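Local coordinates for protein SusD homolog (Bacteroides thetaiotaomicron VPI-5482, PDB 3IV0) that probably binds glycans at the outer membrane as a SusD-family lipoprotein, although its exact ligand is unknown, at residues 93-98 and 135-140; 97-102 and 129-134; 104-109 and 122-127. All coordinates share one frame; numbering follows the deposited sequence.

Contact 1: 93-98 and 135-140; sequences DVFYTA and YFFIVR
Ile138 holds CG1 in the crowded position between its backbone N and carbonyl carbon (chi1 60°), which sends CG2 and CD1 to two different aromatic partners on the facing helix. Phe95 sets CG anti to its own carbonyl carbon (chi1 -72°), so its ring reaches across the interface while Ile138 slides past it in the opposite direction. CG2 of Ile138 comes in obliquely at the root of that ring, 3.3 Å from Phe95 CD2 and almost as close to Phe95 CG, a close approach for two carbons. Farther out on the ring, Phe95 CE1 lies 3.8 Å from Phe137 CB, and the two side chains cross obliquely. The other branch of Ile138 ends at the tip of Tyr96, whose side chain runs at about a right angle to it, with CD1 3.3 Å from Tyr96 OH. That hydroxyl, though next to a methyl, is satisfied by a hydrogen bond with Pro146 O. Tyr135 crosses Tyr96 nearly perpendicularly, bringing the two CE1 atoms of Tyr96 and Tyr135 to 4.0 Å, and its own hydroxyl bonds Tyr148 O. Helices 93-108 and 117-142 form an antiparallel helical hairpin of this mainly helical SusD homolog; Val145 of strand 145-146 packs against Tyr96, Tyr135 and Ile138, and helix 19-39 against Phe95 through Ala36 and Thr37.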
ATOM      1  N   ASP A  93      -3.807 -17.188   2.461  1.00 11.57           N
ATOM      2  CA  ASP A  93      -4.092 -18.099   1.351  1.00 12.60           C
ATOM      3  C   ASP A  93      -4.212 -17.445  -0.008  1.00 11.64           C
ATOM      4  O   ASP A  93      -3.673 -17.978  -0.988  1.00 12.89           O
ATOM      5  CB  ASP A  93      -5.361 -18.970   1.632  1.00 14.87           C
ATOM      6  CG  ASP A  93      -6.642 -18.158   1.789  1.00 17.96           C
ATOM      7  OD1 ASP A  93      -6.597 -17.027   2.312  1.00 15.44           O
ATOM      8  OD2 ASP A  93      -7.738 -18.655   1.396  1.00 20.29           O
ATOM      9  N   VAL A  94      -4.908 -16.323  -0.117  1.00 11.56           N
ATOM     10  CA  VAL A  94      -5.113 -15.732  -1.427  1.00 11.42           C
ATOM     11  C   VAL A  94      -3.835 -15.113  -1.968  1.00 10.20           C
ATOM     12  O   VAL A  94      -3.532 -15.240  -3.146  1.00 11.41           O
ATOM     13  CB  VAL A  94      -6.250 -14.727  -1.416  1.00 12.21           C
ATOM     14  CG1 VAL A  94      -6.460 -14.153  -2.839  1.00 12.99           C
ATOM     15  CG2 VAL A  94      -7.542 -15.401  -0.902  1.00 13.43           C
ATOM     16  N   PHE A  95      -3.024 -14.499  -1.111  1.00 10.46           N
ATOM     17  CA  PHE A  95      -1.696 -14.051  -1.553  1.00  9.95           C
ATOM     18  C   PHE A  95      -0.870 -15.239  -2.033  1.00  9.33           C
ATOM     19  O   PHE A  95      -0.140 -15.117  -3.037  1.00 10.30           O
ATOM     20  CB  PHE A  95      -0.936 -13.356  -0.405  1.00 10.82           C
ATOM     21  CG  PHE A  95      -1.472 -11.994  -0.055  1.00  8.74           C
ATOM     22  CD1 PHE A  95      -1.254 -10.917  -0.903  1.00 10.34           C
ATOM     23  CD2 PHE A  95      -2.127 -11.770   1.147  1.00  9.64           C
ATOM     24  CE1 PHE A  95      -1.724  -9.666  -0.557  1.00 10.04           C
ATOM     25  CE2 PHE A  95      -2.592 -10.517   1.462  1.00 11.05           C
ATOM     26  CZ  PHE A  95      -2.369  -9.495   0.639  1.00 10.01           C
ATOM     27  N   TYR A  96      -0.924 -16.378  -1.322  1.00  9.93           N
ATOM     28  CA  TYR A  96      -0.156 -17.527  -1.813  1.00 10.63           C
ATOM     29  C   TYR A  96      -0.710 -18.117  -3.124  1.00 11.28           C
ATOM     30  O   TYR A  96       0.064 -18.693  -3.893  1.00 12.13           O
ATOM     31  CB  TYR A  96      -0.004 -18.618  -0.740  1.00 11.16           C
ATOM     32  CG  TYR A  96       1.128 -18.316   0.210  1.00 10.89           C
ATOM     33  CD1 TYR A  96       2.445 -18.438  -0.187  1.00 11.22           C
ATOM     34  CD2 TYR A  96       0.878 -17.847   1.473  1.00 11.89           C
ATOM     35  CE1 TYR A  96       3.455 -18.108   0.648  1.00 11.75           C
ATOM     36  CE2 TYR A  96       1.886 -17.533   2.324  1.00 10.96           C
ATOM     37  CZ  TYR A  96       3.169 -17.673   1.917  1.00 10.75           C
ATOM     38  OH  TYR A  96       4.163 -17.319   2.805  1.00 11.73           O
ATOM     39  N   THR A  97      -1.980 -17.924  -3.418  1.00 11.23           N
ATOM     40  CA  THR A  97      -2.486 -18.287  -4.749  1.00 11.45           C
ATOM     41  C   THR A  97      -1.750 -17.467  -5.811  1.00 12.05           C
ATOM     42  O   THR A  97      -1.317 -18.018  -6.822  1.00 12.45           O
ATOM     43  CB  THR A  97      -4.003 -18.082  -4.855  1.00 11.66           C
ATOM     44  OG1 THR A  97      -4.673 -18.874  -3.874  1.00 15.32           O
ATOM     45  CG2 THR A  97      -4.548 -18.452  -6.266  1.00 15.21           C
ATOM     46  N   ALA A  98      -1.618 -16.152  -5.614  1.00 11.35           N
ATOM     47  CA  ALA A  98      -0.844 -15.309  -6.496  1.00 11.24           C
ATOM     48  C   ALA A  98       0.597 -15.773  -6.618  1.00 10.15           C
ATOM     49  O   ALA A  98       1.150 -15.864  -7.714  1.00 12.14           O
ATOM     50  CB  ALA A  98      -0.921 -13.826  -6.028  1.00 10.83           C
ATOM     51  N   TYR A 135       4.719 -11.238  -1.509  1.00  8.73           N
ATOM     52  CA  TYR A 135       5.552 -11.548  -0.360  1.00  7.74           C
ATOM     53  C   TYR A 135       5.722 -10.316   0.523  1.00  9.59           C
ATOM     54  O   TYR A 135       5.650 -10.403   1.760  1.00  8.73           O
ATOM     55  CB  TYR A 135       6.944 -12.077  -0.774  1.00  8.79           C
ATOM     56  CG  TYR A 135       6.940 -13.587  -0.962  1.00  9.33           C
ATOM     57  CD1 TYR A 135       6.633 -14.415   0.088  1.00 10.61           C
ATOM     58  CD2 TYR A 135       7.253 -14.155  -2.172  1.00  9.83           C
ATOM     59  CE1 TYR A 135       6.617 -15.791  -0.060  1.00 10.79           C
ATOM     60  CE2 TYR A 135       7.234 -15.535  -2.333  1.00 11.13           C
ATOM     61  CZ  TYR A 135       6.893 -16.328  -1.281  1.00 10.56           C
ATOM     62  OH  TYR A 135       6.862 -17.726  -1.399  1.00 11.53           O
ATOM     63  N   PHE A 136       5.972  -9.157  -0.067  1.00  8.08           N
ATOM     64  CA  PHE A 136       6.098  -7.932   0.719  1.00  9.30           C
ATOM     65  C   PHE A 136       4.847  -7.654   1.505  1.00  8.48           C
ATOM     66  O   PHE A 136       4.936  -7.353   2.703  1.00  8.88           O
ATOM     67  CB  PHE A 136       6.436  -6.760  -0.163  1.00  9.24           C
ATOM     68  CG  PHE A 136       6.539  -5.446   0.570  1.00  8.64           C
ATOM     69  CD1 PHE A 136       7.488  -5.266   1.560  1.00  9.67           C
ATOM     70  CD2 PHE A 136       5.740  -4.386   0.222  1.00 10.14           C
ATOM     71  CE1 PHE A 136       7.622  -4.034   2.200  1.00 10.62           C
ATOM     72  CE2 PHE A 136       5.860  -3.140   0.892  1.00  9.29           C
ATOM     73  CZ  PHE A 136       6.812  -3.000   1.882  1.00 10.08           C
ATOM     74  N   PHE A 137       3.682  -7.762   0.884  1.00  8.22           N
ATOM     75  CA  PHE A 137       2.443  -7.483   1.599  1.00  8.62           C
ATOM     76  C   PHE A 137       2.225  -8.438   2.757  1.00  8.68           C
ATOM     77  O   PHE A 137       1.727  -8.038   3.842  1.00  9.29           O
ATOM     78  CB  PHE A 137       1.252  -7.542   0.628  1.00  8.39           C
ATOM     79  CG  PHE A 137       0.887  -6.200   0.036  1.00  9.19           C
ATOM     80  CD1 PHE A 137       1.842  -5.368  -0.500  1.00 10.15           C
ATOM     81  CD2 PHE A 137      -0.427  -5.783   0.032  1.00 10.95           C
ATOM     82  CE1 PHE A 137       1.484  -4.139  -1.012  1.00 11.68           C
ATOM     83  CE2 PHE A 137      -0.789  -4.551  -0.474  1.00 10.48           C
ATOM     84  CZ  PHE A 137       0.182  -3.737  -1.008  1.00 10.13           C
ATOM     85  N   ILE A 138       2.553  -9.716   2.599  1.00  9.02           N
ATOM     86  CA  ILE A 138       2.344 -10.639   3.703  1.00  9.98           C
ATOM     87  C   ILE A 138       3.417 -10.522   4.788  1.00  8.27           C
ATOM     88  O   ILE A 138       3.139 -10.772   5.958  1.00  9.48           O
ATOM     89  CB  ILE A 138       2.123 -12.100   3.259  1.00  8.75           C
ATOM     90  CG1 ILE A 138       3.276 -12.706   2.467  1.00  9.40           C
ATOM     91  CG2 ILE A 138       0.801 -12.200   2.504  1.00 10.33           C
ATOM     92  CD1 ILE A 138       3.129 -14.228   2.194  1.00 10.45           C
ATOM     93  N   VAL A 139       4.637 -10.139   4.434  1.00  8.43           N
ATOM     94  CA  VAL A 139       5.637  -9.849   5.471  1.00  8.66           C
ATOM     95  C   VAL A 139       5.163  -8.670   6.306  1.00  9.06           C
ATOM     96  O   VAL A 139       5.237  -8.686   7.563  1.00  9.25           O
ATOM     97  CB  VAL A 139       7.011  -9.556   4.866  1.00  8.17           C
ATOM     98  CG1 VAL A 139       7.924  -8.906   5.916  1.00 10.08           C
ATOM     99  CG2 VAL A 139       7.634 -10.880   4.355  1.00 11.31           C
ATOM    100  N   ARG A 140       4.702  -7.604   5.669  1.00  8.21           N
ATOM    101  CA  ARG A 140       4.252  -6.447   6.424  1.00  8.75           C
ATOM    102  C   ARG A 140       3.125  -6.800   7.371  1.00  9.78           C
ATOM    103  O   ARG A 140       3.003  -6.188   8.459  1.00  9.88           O
ATOM    104  CB  ARG A 140       3.767  -5.309   5.526  1.00  8.60           C
ATOM    105  CG  ARG A 140       4.773  -4.629   4.660  1.00  8.61           C
ATOM    106  CD  ARG A 140       4.225  -3.319   4.153  1.00  9.79           C
ATOM    107  NE  ARG A 140       2.989  -3.506   3.401  1.00  8.00           N
ATOM    108  CZ  ARG A 140       2.374  -2.518   2.750  1.00 10.36           C
ATOM    109  NH1 ARG A 140       2.939  -1.313   2.633  1.00 10.41           N
ATOM    110  NH2 ARG A 140       1.219  -2.733   2.161  1.00  9.07           N
TER

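Contact 2: 97-102 and 129-134; sequences TAIQDA and FMRSLS
Small residues bring the two helices close here: the axes of 97-102 and 129-134 approach to 8.8 Å, and the alpha carbons of Ile99 and Arg131 are only 5.0 Å apart. Ile99 carries much of the packing. Its CG1 is anti to the carbonyl carbon (chi1 -71°) and its CG2 anti to the backbone N, so the longer branch runs along Ser134 while the methyl turns to Arg131. Ile99 CG1 comes to 3.6 Å from Ser134 CB, with CD1 of the same isoleucine slightly farther off. Ser134 places OG beside its own backbone N (chi1 -64°), and from there the hydroxyl donates to Met130 O one turn earlier, at 2.9 Å. The donor sits above the carbonyl plane, and the same oxygen also accepts from Ser134 N, so a buried hydroxyl is satisfied within its own helix and can lie against the methyl of Ala98, whose CB is 3.7 Å from Ser134 OG. Such antiparallel pairing of consecutive helices is consistent with the TPR-like helical architecture of SusD-family proteins. Arg131 leaves its helix extended, CG anti to the backbone N, and bends only at chi3 (68°). Its aliphatic root therefore does the touching: Arg131 CB is 3.8 Å from Ala102 CB, and its CG touches Ile99 CG2, the two side chains crossing at about a right angle. The guanidinium passes on to Asn103, whose OD1 bonds Arg131 NH1, with a weak, long ion pair from NH2 to Asp172.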
ATOM      1  N   THR A  97      -1.980 -17.924  -3.418  1.00 11.23           N
ATOM      2  CA  THR A  97      -2.486 -18.287  -4.749  1.00 11.45           C
ATOM      3  C   THR A  97      -1.750 -17.467  -5.811  1.00 12.05           C
ATOM      4  O   THR A  97      -1.317 -18.018  -6.822  1.00 12.45           O
ATOM      5  CB  THR A  97      -4.003 -18.082  -4.855  1.00 11.66           C
ATOM      6  OG1 THR A  97      -4.673 -18.874  -3.874  1.00 15.32           O
ATOM      7  CG2 THR A  97      -4.548 -18.452  -6.266  1.00 15.21           C
ATOM      8  N   ALA A  98      -1.618 -16.152  -5.614  1.00 11.35           N
ATOM      9  CA  ALA A  98      -0.844 -15.309  -6.496  1.00 11.24           C
ATOM     10  C   ALA A  98       0.597 -15.773  -6.618  1.00 10.15           C
ATOM     11  O   ALA A  98       1.150 -15.864  -7.714  1.00 12.14           O
ATOM     12  CB  ALA A  98      -0.921 -13.826  -6.028  1.00 10.83           C
ATOM     13  N   ILE A  99       1.214 -16.019  -5.476  1.00  9.85           N
ATOM     14  CA  ILE A  99       2.620 -16.448  -5.441  1.00 10.65           C
ATOM     15  C   ILE A  99       2.820 -17.762  -6.189  1.00 11.76           C
ATOM     16  O   ILE A  99       3.737 -17.899  -6.996  1.00 11.03           O
ATOM     17  CB  ILE A  99       3.152 -16.529  -3.984  1.00 10.64           C
ATOM     18  CG1 ILE A  99       3.317 -15.117  -3.397  1.00 10.46           C
ATOM     19  CG2 ILE A  99       4.449 -17.314  -3.895  1.00 12.55           C
ATOM     20  CD1 ILE A  99       3.289 -15.120  -1.871  1.00 11.70           C
ATOM     21  N   GLN A 100       1.956 -18.729  -5.921  0.50 11.66           N
ATOM     22  CA  GLN A 100       2.095 -20.032  -6.563  0.50 12.38           C
ATOM     23  C   GLN A 100       1.833 -19.938  -8.070  0.50 13.24           C
ATOM     24  O   GLN A 100       2.499 -20.619  -8.852  0.50 12.52           O
ATOM     25  CB  GLN A 100       1.181 -21.072  -5.903  0.50 14.73           C
ATOM     26  CG  GLN A 100       1.006 -22.374  -6.696  0.50 16.11           C
ATOM     27  CD  GLN A 100       2.272 -23.229  -6.788  0.50 26.02           C
ATOM     28  OE1 GLN A 100       3.060 -23.124  -7.742  0.50 15.68           O
ATOM     29  NE2 GLN A 100       2.452 -24.106  -5.809  0.50 36.81           N
ATOM     30  N   ASP A 101       0.875 -19.125  -8.507  1.00 11.54           N
ATOM     31  CA  ASP A 101       0.666 -18.925  -9.936  1.00 12.40           C
ATOM     32  C   ASP A 101       1.840 -18.214 -10.591  1.00 12.24           C
ATOM     33  O   ASP A 101       2.234 -18.541 -11.730  1.00 12.84           O
ATOM     34  CB  ASP A 101      -0.678 -18.288 -10.211  1.00 13.73           C
ATOM     35  CG  ASP A 101      -1.828 -19.262  -9.944  1.00 16.24           C
ATOM     36  OD1 ASP A 101      -1.587 -20.499  -9.861  1.00 17.38           O
ATOM     37  OD2 ASP A 101      -2.970 -18.810  -9.803  1.00 16.49           O
ATOM     38  N   ALA A 102       2.454 -17.247  -9.907  1.00 10.61           N
ATOM     39  CA  ALA A 102       3.680 -16.648 -10.421  1.00 10.72           C
ATOM     40  C   ALA A 102       4.751 -17.708 -10.587  1.00 11.18           C
ATOM     41  O   ALA A 102       5.452 -17.725 -11.589  1.00 11.44           O
ATOM     42  CB  ALA A 102       4.188 -15.490  -9.498  1.00 12.24           C
ATOM     43  N   PHE A 129       7.577  -9.384 -10.317  1.00 10.08           N
ATOM     44  CA  PHE A 129       7.096  -8.240  -9.576  1.00 10.08           C
ATOM     45  C   PHE A 129       5.927  -8.604  -8.666  1.00 10.26           C
ATOM     46  O   PHE A 129       5.919  -8.264  -7.463  1.00 10.16           O
ATOM     47  CB  PHE A 129       6.710  -7.081 -10.497  1.00 10.27           C
ATOM     48  CG  PHE A 129       6.059  -5.935  -9.763  1.00 11.01           C
ATOM     49  CD1 PHE A 129       6.835  -5.045  -9.022  1.00 10.68           C
ATOM     50  CD2 PHE A 129       4.688  -5.793  -9.740  1.00 10.60           C
ATOM     51  CE1 PHE A 129       6.239  -4.024  -8.306  1.00 10.31           C
ATOM     52  CE2 PHE A 129       4.089  -4.766  -9.011  1.00 11.36           C
ATOM     53  CZ  PHE A 129       4.880  -3.871  -8.309  1.00 10.14           C
HETATM   54  N   MSE A 130       4.935  -9.300  -9.178  1.00 10.49           N
HETATM   55  CA  MSE A 130       3.764  -9.597  -8.429  1.00  9.70           C
HETATM   56  C   MSE A 130       4.035 -10.583  -7.341  1.00 11.16           C
HETATM   57  O   MSE A 130       3.424 -10.486  -6.266  1.00 10.15           O
HETATM   58  CB  MSE A 130       2.636 -10.075  -9.364  1.00 11.80           C
HETATM   59  CG  MSE A 130       2.105  -8.917 -10.208  1.00 11.31           C
HETATM   60 SE   MSE A 130       1.479  -7.354  -9.283  0.75 11.19          SE
HETATM   61  CE  MSE A 130       0.055  -8.125  -8.394  1.00 16.52           C
ATOM     62  N   ARG A 131       4.931 -11.513  -7.569  1.00 10.96           N
ATOM     63  CA  ARG A 131       5.337 -12.418  -6.497  1.00 11.58           C
ATOM     64  C   ARG A 131       5.992 -11.665  -5.362  1.00  9.07           C
ATOM     65  O   ARG A 131       5.681 -11.905  -4.187  1.00  9.45           O
ATOM     66  CB  ARG A 131       6.257 -13.511  -7.030  1.00 10.50           C
ATOM     67  CG  ARG A 131       6.666 -14.527  -5.970  1.00 11.64           C
ATOM     68  CD  ARG A 131       7.477 -15.675  -6.541  1.00 13.79           C
ATOM     69  NE  ARG A 131       8.764 -15.175  -6.970  1.00 13.70           N
ATOM     70  CZ  ARG A 131       9.639 -15.834  -7.726  1.00 16.08           C
ATOM     71  NH1 ARG A 131       9.367 -17.036  -8.143  1.00 15.64           N
ATOM     72  NH2 ARG A 131      10.791 -15.269  -8.062  1.00 19.59           N
ATOM     73  N   SER A 132       6.919 -10.775  -5.714  1.00 10.01           N
ATOM     74  CA  SER A 132       7.599  -9.931  -4.736  1.00  9.63           C
ATOM     75  C   SER A 132       6.644  -9.022  -3.998  1.00  9.08           C
ATOM     76  O   SER A 132       6.770  -8.852  -2.764  1.00  9.17           O
ATOM     77  CB  SER A 132       8.704  -9.110  -5.362  1.00 10.84           C
ATOM     78  OG  SER A 132       9.629  -9.980  -6.022  1.00 14.68           O
ATOM     79  N   LEU A 133       5.692  -8.438  -4.712  1.00  9.04           N
ATOM     80  CA  LEU A 133       4.709  -7.578  -4.073  1.00  8.76           C
ATOM     81  C   LEU A 133       3.857  -8.339  -3.076  1.00 10.14           C
ATOM     82  O   LEU A 133       3.564  -7.875  -1.988  1.00  9.48           O
ATOM     83  CB  LEU A 133       3.817  -6.900  -5.116  1.00 10.10           C
ATOM     84  CG  LEU A 133       2.874  -5.840  -4.588  1.00  8.89           C
ATOM     85  CD1 LEU A 133       3.612  -4.612  -4.037  1.00 10.02           C
ATOM     86  CD2 LEU A 133       1.963  -5.384  -5.726  1.00 12.72           C
ATOM     87  N   SER A 134       3.475  -9.564  -3.447  1.00  9.75           N
ATOM     88  CA  SER A 134       2.667 -10.416  -2.570  1.00  9.17           C
ATOM     89  C   SER A 134       3.468 -10.786  -1.335  1.00  8.89           C
ATOM     90  O   SER A 134       2.929 -10.692  -0.215  1.00  9.39           O
ATOM     91  CB  SER A 134       2.203 -11.667  -3.315  1.00 10.61           C
ATOM     92  OG  SER A 134       1.342 -11.326  -4.399  1.00 11.20           O
TER

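Contact 3: 104-109 and 122-127; sequences ILLAEI and RFKAEA
The helical segments within 104-109 and 122-127 run antiparallel, their N-to-C directions 149° apart and their axes 9.5 Å from each other at closest. They form the part of a helical hairpin next to its connecting loop, in a part of this SusD homolog that is probably TPR-like. Leu105, with CG anti to its backbone N, brings CD2 to 3.8 Å from Ala127 CB, and the same methyl lies near Phe123 O. Leu106 swings CG beside its N (chi1 -69°) instead, laying CD2 over the backbone of Lys124, 3.7 Å from Lys124 O. Ile109 divides its branches: CG1 is anti to the backbone N (chi1 -162°), carrying CD1 to the edge of the Phe123 ring, near its plane, and to 3.8 Å from Phe123 CB. An alanine at Ile109 would remove both branches and would probably loosen the packing on Phe123 and on the lysine chain alike. Lys124 runs extended beyond CG, its methylenes crossing Ile109 obliquely, while its ammonium group forms a salt bridge with Asp110. The grip is tight where the other branch arrives: Ile109 CG2 stands 3.5 Å from Lys124 CE, closer than usual carbon contact.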
ATOM      1  N   ILE A 104       4.373 -20.858 -11.093  1.00 12.03           N
ATOM      2  CA  ILE A 104       3.995 -21.671 -12.239  1.00 12.10           C
ATOM      3  C   ILE A 104       4.327 -20.983 -13.538  1.00 13.31           C
ATOM      4  O   ILE A 104       4.946 -21.571 -14.418  1.00 13.76           O
ATOM      5  CB  ILE A 104       2.518 -22.073 -12.179  1.00 13.64           C
ATOM      6  CG1 ILE A 104       2.285 -23.069 -11.041  1.00 14.00           C
ATOM      7  CG2 ILE A 104       2.049 -22.640 -13.549  1.00 15.55           C
ATOM      8  CD1 ILE A 104       0.874 -23.238 -10.619  1.00 17.03           C
ATOM      9  N   LEU A 105       3.909 -19.742 -13.708  1.00 12.26           N
ATOM     10  CA  LEU A 105       4.216 -19.033 -14.953  1.00 12.79           C
ATOM     11  C   LEU A 105       5.720 -19.029 -15.197  1.00 13.06           C
ATOM     12  O   LEU A 105       6.195 -19.268 -16.323  1.00 13.88           O
ATOM     13  CB  LEU A 105       3.647 -17.598 -14.920  1.00 11.51           C
ATOM     14  CG  LEU A 105       3.885 -16.760 -16.184  1.00 12.14           C
ATOM     15  CD1 LEU A 105       2.812 -15.685 -16.402  1.00 13.32           C
ATOM     16  CD2 LEU A 105       5.227 -16.069 -16.174  1.00 14.04           C
ATOM     17  N   LEU A 106       6.502 -18.748 -14.172  1.00 11.79           N
ATOM     18  CA  LEU A 106       7.941 -18.642 -14.371  1.00 13.37           C
ATOM     19  C   LEU A 106       8.530 -20.013 -14.780  1.00 14.66           C
ATOM     20  O   LEU A 106       9.480 -20.068 -15.570  1.00 17.00           O
ATOM     21  CB  LEU A 106       8.629 -18.066 -13.125  1.00 13.00           C
ATOM     22  CG  LEU A 106       8.285 -16.596 -12.886  1.00 11.26           C
ATOM     23  CD1 LEU A 106       8.643 -16.210 -11.446  1.00 13.25           C
ATOM     24  CD2 LEU A 106       9.000 -15.718 -13.914  1.00 14.15           C
ATOM     25  N   ALA A 107       7.967 -21.091 -14.261  1.00 14.00           N
ATOM     26  CA  ALA A 107       8.442 -22.453 -14.556  1.00 16.03           C
ATOM     27  C   ALA A 107       7.983 -22.947 -15.916  1.00 17.25           C
ATOM     28  O   ALA A 107       8.637 -23.865 -16.493  1.00 20.12           O
ATOM     29  CB  ALA A 107       7.942 -23.392 -13.476  1.00 17.26           C
ATOM     30  N   GLU A 108       6.864 -22.446 -16.438  1.00 14.81           N
ATOM     31  CA  GLU A 108       6.235 -23.052 -17.619  1.00 14.57           C
ATOM     32  C   GLU A 108       6.239 -22.189 -18.866  1.00 16.84           C
ATOM     33  O   GLU A 108       6.091 -22.723 -19.970  1.00 17.11           O
ATOM     34  CB  GLU A 108       4.800 -23.447 -17.308  1.00 15.85           C
ATOM     35  CG  GLU A 108       4.575 -24.400 -16.150  1.00 18.46           C
ATOM     36  CD  GLU A 108       5.218 -25.759 -16.352  1.00 22.44           C
ATOM     37  OE1 GLU A 108       5.473 -26.124 -17.513  1.00 23.90           O
ATOM     38  OE2 GLU A 108       5.507 -26.432 -15.351  1.00 28.63           O
ATOM     39  N   ILE A 109       6.344 -20.874 -18.745  1.00 15.29           N
ATOM     40  CA  ILE A 109       6.129 -19.990 -19.893  1.00 14.96           C
ATOM     41  C   ILE A 109       7.139 -20.206 -21.060  1.00 15.46           C
ATOM     42  O   ILE A 109       6.803 -19.932 -22.214  1.00 16.18           O
ATOM     43  CB  ILE A 109       6.079 -18.470 -19.479  1.00 15.07           C
ATOM     44  CG1 ILE A 109       5.429 -17.646 -20.601  1.00 14.99           C
ATOM     45  CG2 ILE A 109       7.476 -17.927 -19.085  1.00 14.96           C
ATOM     46  CD1 ILE A 109       5.013 -16.240 -20.111  1.00 14.74           C
ATOM     47  N   ARG A 122       8.541  -9.823 -20.710  1.00 11.83           N
ATOM     48  CA  ARG A 122       7.702  -8.913 -19.940  1.00 12.07           C
ATOM     49  C   ARG A 122       6.827  -9.678 -18.967  1.00 12.77           C
ATOM     50  O   ARG A 122       6.715  -9.278 -17.798  1.00 12.33           O
ATOM     51  CB  ARG A 122       6.842  -8.090 -20.886  1.00 12.58           C
ATOM     52  CG  ARG A 122       5.904  -7.126 -20.159  1.00 13.01           C
ATOM     53  CD  ARG A 122       5.196  -6.187 -21.086  1.00 15.76           C
ATOM     54  NE  ARG A 122       6.177  -5.397 -21.783  1.00 16.74           N
ATOM     55  CZ  ARG A 122       5.944  -4.612 -22.814  1.00 25.12           C
ATOM     56  NH1 ARG A 122       4.712  -4.487 -23.285  1.00 24.00           N
ATOM     57  NH2 ARG A 122       6.958  -3.963 -23.377  1.00 23.50           N
ATOM     58  N   PHE A 123       6.200 -10.765 -19.373  1.00 12.52           N
ATOM     59  CA  PHE A 123       5.291 -11.491 -18.507  1.00 12.50           C
ATOM     60  C   PHE A 123       6.068 -12.107 -17.352  1.00 13.68           C
ATOM     61  O   PHE A 123       5.575 -12.191 -16.222  1.00 12.52           O
ATOM     62  CB  PHE A 123       4.488 -12.538 -19.295  1.00 13.84           C
ATOM     63  CG  PHE A 123       3.571 -11.964 -20.370  1.00 12.81           C
ATOM     64  CD1 PHE A 123       3.300 -10.621 -20.470  1.00 15.04           C
ATOM     65  CD2 PHE A 123       2.944 -12.836 -21.260  1.00 14.80           C
ATOM     66  CE1 PHE A 123       2.449 -10.142 -21.468  1.00 15.14           C
ATOM     67  CE2 PHE A 123       2.096 -12.357 -22.261  1.00 16.58           C
ATOM     68  CZ  PHE A 123       1.851 -11.038 -22.367  1.00 16.25           C
ATOM     69  N   LYS A 124       7.286 -12.558 -17.624  1.00 11.14           N
ATOM     70  CA  LYS A 124       8.129 -13.072 -16.566  1.00 12.37           C
ATOM     71  C   LYS A 124       8.409 -11.942 -15.588  1.00 11.67           C
ATOM     72  O   LYS A 124       8.339 -12.150 -14.363  1.00 11.47           O
ATOM     73  CB  LYS A 124       9.445 -13.619 -17.109  1.00 12.28           C
ATOM     74  CG  LYS A 124       9.327 -14.948 -17.855  1.00 15.34           C
ATOM     75  CD  LYS A 124      10.724 -15.356 -18.388  1.00 17.11           C
ATOM     76  CE  LYS A 124      10.713 -16.631 -19.170  1.00 18.68           C
ATOM     77  NZ  LYS A 124      12.054 -16.754 -19.859  1.00 21.67           N
ATOM     78  N   ALA A 125       8.804 -10.770 -16.082  1.00 11.57           N
ATOM     79  CA  ALA A 125       9.106  -9.622 -15.204  1.00 12.13           C
ATOM     80  C   ALA A 125       7.900  -9.237 -14.363  1.00 11.27           C
ATOM     81  O   ALA A 125       8.037  -8.973 -13.142  1.00 10.46           O
ATOM     82  CB  ALA A 125       9.559  -8.448 -16.013  1.00 13.44           C
ATOM     83  N   GLU A 126       6.716  -9.215 -14.958  1.00 10.63           N
ATOM     84  CA  GLU A 126       5.520  -8.919 -14.219  1.00 10.83           C
ATOM     85  C   GLU A 126       5.198  -9.950 -13.162  1.00 10.83           C
ATOM     86  O   GLU A 126       4.793  -9.605 -12.030  1.00 10.69           O
ATOM     87  CB  GLU A 126       4.326  -8.787 -15.176  1.00 10.77           C
ATOM     88  CG  GLU A 126       4.374  -7.618 -16.091  1.00 12.63           C
ATOM     89  CD  GLU A 126       3.111  -7.497 -16.883  1.00 12.82           C
ATOM     90  OE1 GLU A 126       2.054  -7.280 -16.278  1.00 13.16           O
ATOM     91  OE2 GLU A 126       3.135  -7.651 -18.120  1.00 14.11           O
ATOM     92  N   ALA A 127       5.428 -11.221 -13.461  1.00 10.93           N
ATOM     93  CA  ALA A 127       5.190 -12.270 -12.501  1.00 11.31           C
ATOM     94  C   ALA A 127       6.178 -12.165 -11.336  1.00 10.04           C
ATOM     95  O   ALA A 127       5.778 -12.372 -10.176  1.00 11.38           O
ATOM     96  CB  ALA A 127       5.314 -13.667 -13.188  1.00 12.01           C
TER

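All three contacts join the same two helices, 93-108 and 117-142, and together illustrate how one antiparallel hairpin changes character along its length. Contact 3, nearest the connecting loop and farthest from the chain's centre, packs aliphatic side chains and the methylenes of Lys124, with Leu106 and Lys124 partly exposed. Contact 2 is fully buried, its small residues allowing the shortest axis distance of the three. Contact 1, also buried and closest to the centre, spreads the helices again with aromatic rings. Neighbours interlock: Tyr135 OH rests on Ile99 CG2 at 3.5 Å between contacts 1 and 2, and Arg131 NH1 on Leu106 CD1 between contacts 2 and 3, whereas contacts 1 and 3 do not touch.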